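Local coordinates for hypothetical protein Atu2648 (Agrobacterium tumefaciens str. C58, PDB 1ZCE), which is of unknown function but carries an EVE domain, related to the ASCH and PUA domains, and by that kinship may bind nucleic acid, at residues 59-72 with 84-98. Numbering follows the deposited sequence.
Sequences LDVVGIVEVCALSH and DCVDIRAVCDMPQPV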
loop_
_atom_site.group_PDB
_atom_site.type_symbol
_atom_site.label_atom_id
_atom_site.label_comp_id
_atom_site.label_asym_id
_atom_site.label_seq_id
_atom_site.Cartn_x
_atom_site.Cartn_y
_atom_site.Cartn_z
ATOM N N LEU A 59 7.331 2.243 10.962
ATOM C CA LEU A 59 5.936 2.255 11.382
ATOM C C LEU A 59 5.211 3.532 10.979
ATOM O O LEU A 59 4.530 4.160 11.787
ATOM C CB LEU A 59 5.849 2.037 12.897
ATOM C CG LEU A 59 6.628 0.812 13.389
ATOM C CD1 LEU A 59 6.488 0.686 14.896
ATOM C CD2 LEU A 59 6.122 -0.448 12.699
ATOM N N ASP A 60 5.360 3.914 9.717
ATOM C CA ASP A 60 4.699 5.105 9.218
ATOM C C ASP A 60 4.397 5.048 7.728
ATOM O O ASP A 60 5.016 4.293 6.973
ATOM C CB ASP A 60 5.524 6.362 9.539
ATOM C CG ASP A 60 6.986 6.254 9.117
ATOM O OD1 ASP A 60 7.705 7.264 9.279
ATOM O OD2 ASP A 60 7.428 5.192 8.635
ATOM N N VAL A 61 3.406 5.836 7.326
ATOM C CA VAL A 61 3.014 5.941 5.928
ATOM C C VAL A 61 3.972 6.969 5.338
ATOM O O VAL A 61 3.928 8.147 5.702
ATOM C CB VAL A 61 1.560 6.436 5.787
ATOM C CG1 VAL A 61 1.221 6.649 4.315
ATOM C CG2 VAL A 61 0.607 5.420 6.403
ATOM N N VAL A 62 4.823 6.524 4.419
ATOM C CA VAL A 62 5.833 7.393 3.836
ATOM C C VAL A 62 5.618 7.819 2.396
ATOM O O VAL A 62 6.302 8.717 1.913
ATOM C CB VAL A 62 7.219 6.733 3.940
ATOM C CG1 VAL A 62 7.600 6.587 5.398
ATOM C CG2 VAL A 62 7.200 5.364 3.266
ATOM N N GLY A 63 4.677 7.191 1.705
ATOM C CA GLY A 63 4.447 7.569 0.326
ATOM C C GLY A 63 3.177 7.001 -0.258
ATOM O O GLY A 63 2.480 6.204 0.373
ATOM N N ILE A 64 2.871 7.444 -1.470
ATOM C CA ILE A 64 1.703 6.975 -2.193
ATOM C C ILE A 64 2.183 6.265 -3.453
ATOM O O ILE A 64 3.110 6.725 -4.131
ATOM C CB ILE A 64 0.783 8.146 -2.581
ATOM C CG1 ILE A 64 0.203 8.775 -1.310
ATOM C CG2 ILE A 64 -0.330 7.660 -3.507
ATOM C CD1 ILE A 64 -0.743 9.944 -1.556
ATOM N N VAL A 65 1.557 5.130 -3.743
ATOM C CA VAL A 65 1.889 4.343 -4.918
ATOM C C VAL A 65 0.639 4.111 -5.748
ATOM O O VAL A 65 -0.469 4.459 -5.346
ATOM C CB VAL A 65 2.456 2.955 -4.538
ATOM C CG1 VAL A 65 3.792 3.111 -3.833
ATOM C CG2 VAL A 65 1.464 2.210 -3.656
ATOM N N GLU A 66 0.839 3.529 -6.922
ATOM C CA GLU A 66 -0.262 3.194 -7.808
ATOM C C GLU A 66 0.025 1.844 -8.443
ATOM O O GLU A 66 1.179 1.446 -8.608
ATOM C CB GLU A 66 -0.434 4.254 -8.899
ATOM C CG GLU A 66 0.712 4.325 -9.898
ATOM C CD GLU A 66 0.534 5.448 -10.907
ATOM O OE1 GLU A 66 1.433 5.635 -11.753
ATOM O OE2 GLU A 66 -0.502 6.142 -10.851
ATOM N N VAL A 67 -1.042 1.137 -8.788
ATOM C CA VAL A 67 -0.917 -0.164 -9.418
ATOM C C VAL A 67 -0.556 0.046 -10.888
ATOM O O VAL A 67 -1.225 0.811 -11.585
ATOM C CB VAL A 67 -2.249 -0.939 -9.311
ATOM C CG1 VAL A 67 -2.174 -2.220 -10.112
ATOM C CG2 VAL A 67 -2.563 -1.243 -7.846
ATOM N N CYS A 68 0.503 -0.609 -11.355
ATOM C CA CYS A 68 0.896 -0.463 -12.753
ATOM C C CYS A 68 0.838 -1.775 -13.537
ATOM O O CYS A 68 1.179 -1.822 -14.722
ATOM C CB CYS A 68 2.285 0.170 -12.869
ATOM S SG CYS A 68 3.603 -0.601 -11.918
ATOM N N ALA A 69 0.406 -2.840 -12.868
ATOM C CA ALA A 69 0.236 -4.146 -13.499
ATOM C C ALA A 69 -0.788 -4.928 -12.691
ATOM O O ALA A 69 -0.697 -5.010 -11.464
ATOM C CB ALA A 69 1.560 -4.908 -13.560
ATOM N N LEU A 70 -1.777 -5.482 -13.385
ATOM C CA LEU A 70 -2.825 -6.266 -12.747
ATOM C C LEU A 70 -2.266 -7.586 -12.232
ATOM O O LEU A 70 -1.192 -8.015 -12.645
ATOM C CB LEU A 70 -3.954 -6.540 -13.744
ATOM C CG LEU A 70 -4.745 -5.326 -14.240
ATOM C CD1 LEU A 70 -5.723 -5.763 -15.323
ATOM C CD2 LEU A 70 -5.484 -4.682 -13.076
ATOM N N SER A 71 -3.005 -8.228 -11.334
ATOM C CA SER A 71 -2.585 -9.498 -10.758
ATOM C C SER A 71 -2.101 -10.497 -11.793
ATOM O O SER A 71 -2.786 -10.764 -12.781
ATOM C CB SER A 71 -3.734 -10.126 -9.969
ATOM O OG SER A 71 -4.005 -9.399 -8.790
ATOM N N HIS A 72 -0.922 -11.059 -11.546
ATOM C CA HIS A 72 -0.331 -12.047 -12.435
ATOM C C HIS A 72 0.479 -13.005 -11.563
ATOM O O HIS A 72 0.789 -12.689 -10.413
ATOM C CB HIS A 72 0.588 -11.362 -13.449
ATOM C CG HIS A 72 1.756 -10.670 -12.820
ATOM N ND1 HIS A 72 1.756 -9.324 -12.509
ATOM C CD2 HIS A 72 2.946 -11.151 -12.391
ATOM C CE1 HIS A 72 2.893 -9.013 -11.917
ATOM N NE2 HIS A 72 3.634 -10.105 -11.831
ATOM N N ASP A 84 -0.374 -15.009 -6.743
ATOM C CA ASP A 84 -0.238 -13.986 -7.769
ATOM C C ASP A 84 -0.171 -12.608 -7.107
ATOM O O ASP A 84 -0.474 -12.464 -5.922
ATOM C CB ASP A 84 -1.372 -14.068 -8.821
ATOM C CG ASP A 84 -2.743 -14.346 -8.221
ATOM O OD1 ASP A 84 -3.251 -13.514 -7.443
ATOM O OD2 ASP A 84 -3.330 -15.401 -8.545
ATOM N N CYS A 85 0.238 -11.602 -7.871
ATOM C CA CYS A 85 0.385 -10.260 -7.327
ATOM C C CYS A 85 0.379 -9.176 -8.396
ATOM O O CYS A 85 0.493 -9.452 -9.598
ATOM C CB CYS A 85 1.708 -10.180 -6.561
ATOM S SG CYS A 85 3.152 -10.651 -7.597
ATOM N N VAL A 86 0.230 -7.934 -7.941
ATOM C CA VAL A 86 0.268 -6.787 -8.836
ATOM C C VAL A 86 1.685 -6.222 -8.803
ATOM O O VAL A 86 2.562 -6.727 -8.098
ATOM C CB VAL A 86 -0.696 -5.648 -8.377
ATOM C CG1 VAL A 86 -2.138 -6.103 -8.489
ATOM C CG2 VAL A 86 -0.385 -5.232 -6.942
ATOM N N ASP A 87 1.895 -5.189 -9.609
ATOM C CA ASP A 87 3.155 -4.455 -9.644
ATOM C C ASP A 87 2.713 -3.060 -9.216
ATOM O O ASP A 87 1.628 -2.622 -9.601
ATOM C CB ASP A 87 3.708 -4.344 -11.066
ATOM C CG ASP A 87 4.346 -5.624 -11.569
ATOM O OD1 ASP A 87 4.073 -6.706 -11.019
ATOM O OD2 ASP A 87 5.123 -5.538 -12.545
ATOM N N ILE A 88 3.528 -2.367 -8.426
ATOM C CA ILE A 88 3.188 -1.011 -8.004
ATOM C C ILE A 88 4.357 -0.072 -8.274
ATOM O O ILE A 88 5.499 -0.511 -8.401
ATOM C CB ILE A 88 2.834 -0.927 -6.486
ATOM C CG1 ILE A 88 4.022 -1.379 -5.632
ATOM C CG2 ILE A 88 1.604 -1.770 -6.188
ATOM C CD1 ILE A 88 3.819 -1.165 -4.133
ATOM N N ARG A 89 4.063 1.220 -8.370
ATOM C CA ARG A 89 5.103 2.216 -8.599
ATOM C C ARG A 89 4.820 3.474 -7.793
ATOM O O ARG A 89 3.677 3.761 -7.445
ATOM C CB ARG A 89 5.218 2.563 -10.087
ATOM C CG ARG A 89 3.981 3.157 -10.715
ATOM C CD ARG A 89 4.193 3.294 -12.216
ATOM N NE ARG A 89 2.976 3.631 -12.946
ATOM C CZ ARG A 89 2.873 3.590 -14.270
ATOM N NH1 ARG A 89 1.729 3.910 -14.859
ATOM N NH2 ARG A 89 3.914 3.222 -15.007
ATOM N N ALA A 90 5.870 4.225 -7.499
ATOM C CA ALA A 90 5.732 5.443 -6.721
ATOM C C ALA A 90 4.962 6.530 -7.459
ATOM O O ALA A 90 5.056 6.661 -8.682
ATOM C CB ALA A 90 7.101 5.959 -6.335
ATOM N N VAL A 91 4.181 7.292 -6.702
ATOM C CA VAL A 91 3.424 8.407 -7.251
ATOM C C VAL A 91 4.016 9.676 -6.637
ATOM O O VAL A 91 4.398 10.604 -7.352
ATOM C CB VAL A 91 1.918 8.317 -6.911
ATOM C CG1 VAL A 91 1.206 9.579 -7.376
ATOM C CG2 VAL A 91 1.303 7.104 -7.594
ATOM N N CYS A 92 4.102 9.713 -5.311
ATOM C CA CYS A 92 4.667 10.867 -4.620
ATOM C C CYS A 92 4.951 10.538 -3.160
ATOM O O CYS A 92 4.410 9.580 -2.612
ATOM C CB CYS A 92 3.706 12.058 -4.695
ATOM S SG CYS A 92 2.137 11.819 -3.816
ATOM N N ASP A 93 5.814 11.328 -2.534
ATOM C CA ASP A 93 6.136 11.112 -1.133
ATOM C C ASP A 93 4.999 11.677 -0.303
ATOM O O ASP A 93 4.186 12.462 -0.794
ATOM C CB ASP A 93 7.415 11.861 -0.745
ATOM C CG ASP A 93 8.580 11.543 -1.650
ATOM O OD1 ASP A 93 8.917 10.351 -1.787
ATOM O OD2 ASP A 93 9.165 12.488 -2.217
HETATM N N MSE A 94 4.920 11.249 0.947
HETATM C CA MSE A 94 3.928 11.801 1.850
HETATM C C MSE A 94 4.751 12.930 2.466
HETATM O O MSE A 94 5.750 12.669 3.133
HETATM C CB MSE A 94 3.536 10.787 2.924
HETATM C CG MSE A 94 2.473 11.301 3.890
HETATM SE SE MSE A 94 0.802 11.718 3.019
HETATM C CE MSE A 94 0.082 9.932 2.956
ATOM N N PRO A 95 4.369 14.196 2.220
ATOM C CA PRO A 95 5.089 15.359 2.755
ATOM C C PRO A 95 5.571 15.179 4.191
ATOM O O PRO A 95 6.751 15.372 4.491
ATOM C CB PRO A 95 4.071 16.479 2.605
ATOM C CG PRO A 95 3.414 16.120 1.310
ATOM C CD PRO A 95 3.184 14.627 1.456
ATOM N N GLN A 96 4.648 14.823 5.078
ATOM C CA GLN A 96 4.975 14.580 6.476
ATOM C C GLN A 96 4.497 13.169 6.795
ATOM O O GLN A 96 3.320 12.954 7.089
ATOM C CB GLN A 96 4.275 15.592 7.393
ATOM C CG GLN A 96 4.775 17.025 7.262
ATOM C CD GLN A 96 4.229 17.732 6.041
ATOM O OE1 GLN A 96 3.015 17.847 5.869
ATOM N NE2 GLN A 96 5.124 18.218 5.186
ATOM N N PRO A 97 5.402 12.182 6.720
ATOM C CA PRO A 97 5.058 10.786 7.001
ATOM C C PRO A 97 4.172 10.649 8.238
ATOM O O PRO A 97 4.442 11.246 9.278
ATOM C CB PRO A 97 6.425 10.129 7.157
ATOM C CG PRO A 97 7.239 10.868 6.133
ATOM C CD PRO A 97 6.834 12.312 6.395
ATOM N N VAL A 98 3.114 9.854 8.109
ATOM C CA VAL A 98 2.149 9.652 9.185
ATOM C C VAL A 98 2.454 8.410 10.017
ATOM O O VAL A 98 2.398 7.284 9.522
ATOM C CB VAL A 98 0.722 9.543 8.601
ATOM C CG1 VAL A 98 -0.297 9.458 9.716
ATOM C CG2 VAL A 98 0.441 10.739 7.697
HETATM O O HOH W 1 6.653 9.163 10.962
HETATM O O HOH W 2 3.499 7.313 -11.066
HETATM O O HOH W 3 -0.533 3.300 -13.232
HETATM O O HOH W 4 -3.068 -10.937 -6.677
#
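Glu66 and Arg89 face each other as a hydrogen-bonded antiparallel pair, and their side chains lean together on one face of the sheet. Glu66 OE1 accepts from Arg89 NE at 2.8 Å, on the anti side but out of the carboxylate plane. The bond of this salt bridge is bent, with an N-H...O angle of 135°; separately, the carboxylate and guanidinium planes are turned 45° from each other. Cys68 CB lies over one guanidinium face, 3.5 Å from Arg89 NE, while Arg89 NH2 reaches Glu24 O. One water donates to both Glu66 OE1 and Ala90 O; another links Arg89 NH1 to Val67 O. Val91 CG2 also packs against Glu66 CB at 3.6 Å, the two side chains crossing at about a right angle.

Further along, Ile64 CB meets Cys92 SG at 4.1 Å. The selenomethionine Met94 folds back along its chain, bringing CE to 3.7 Å from Val61 CG1. At the opposite end, the His72 ring has Cys85 O over one face, and its ND1 donates in the ring plane to Leu70 O at 3.2 Å, which, with a weak bond from NE2 to Glu28, limits the ring's rotation.

The register shifts by one residue three times; two of the shifts are classic beta bulges, Val91 and Cys92 both facing Ile64, with Val91 N 2.8 Å from Ile64 O, and Cys68 and Ala69 both facing Asp87, and a third lies between Ala69 and His72. Trp16 of helix 16-22 covers Val65 and Ala90, and Met41 of helix 35-42 covers Val86. The axes of 60-68 and 84-94 run at 167°, the geometry of a long, bulged antiparallel beta hairpin within the mixed sheet of the PUA-related EVE domain.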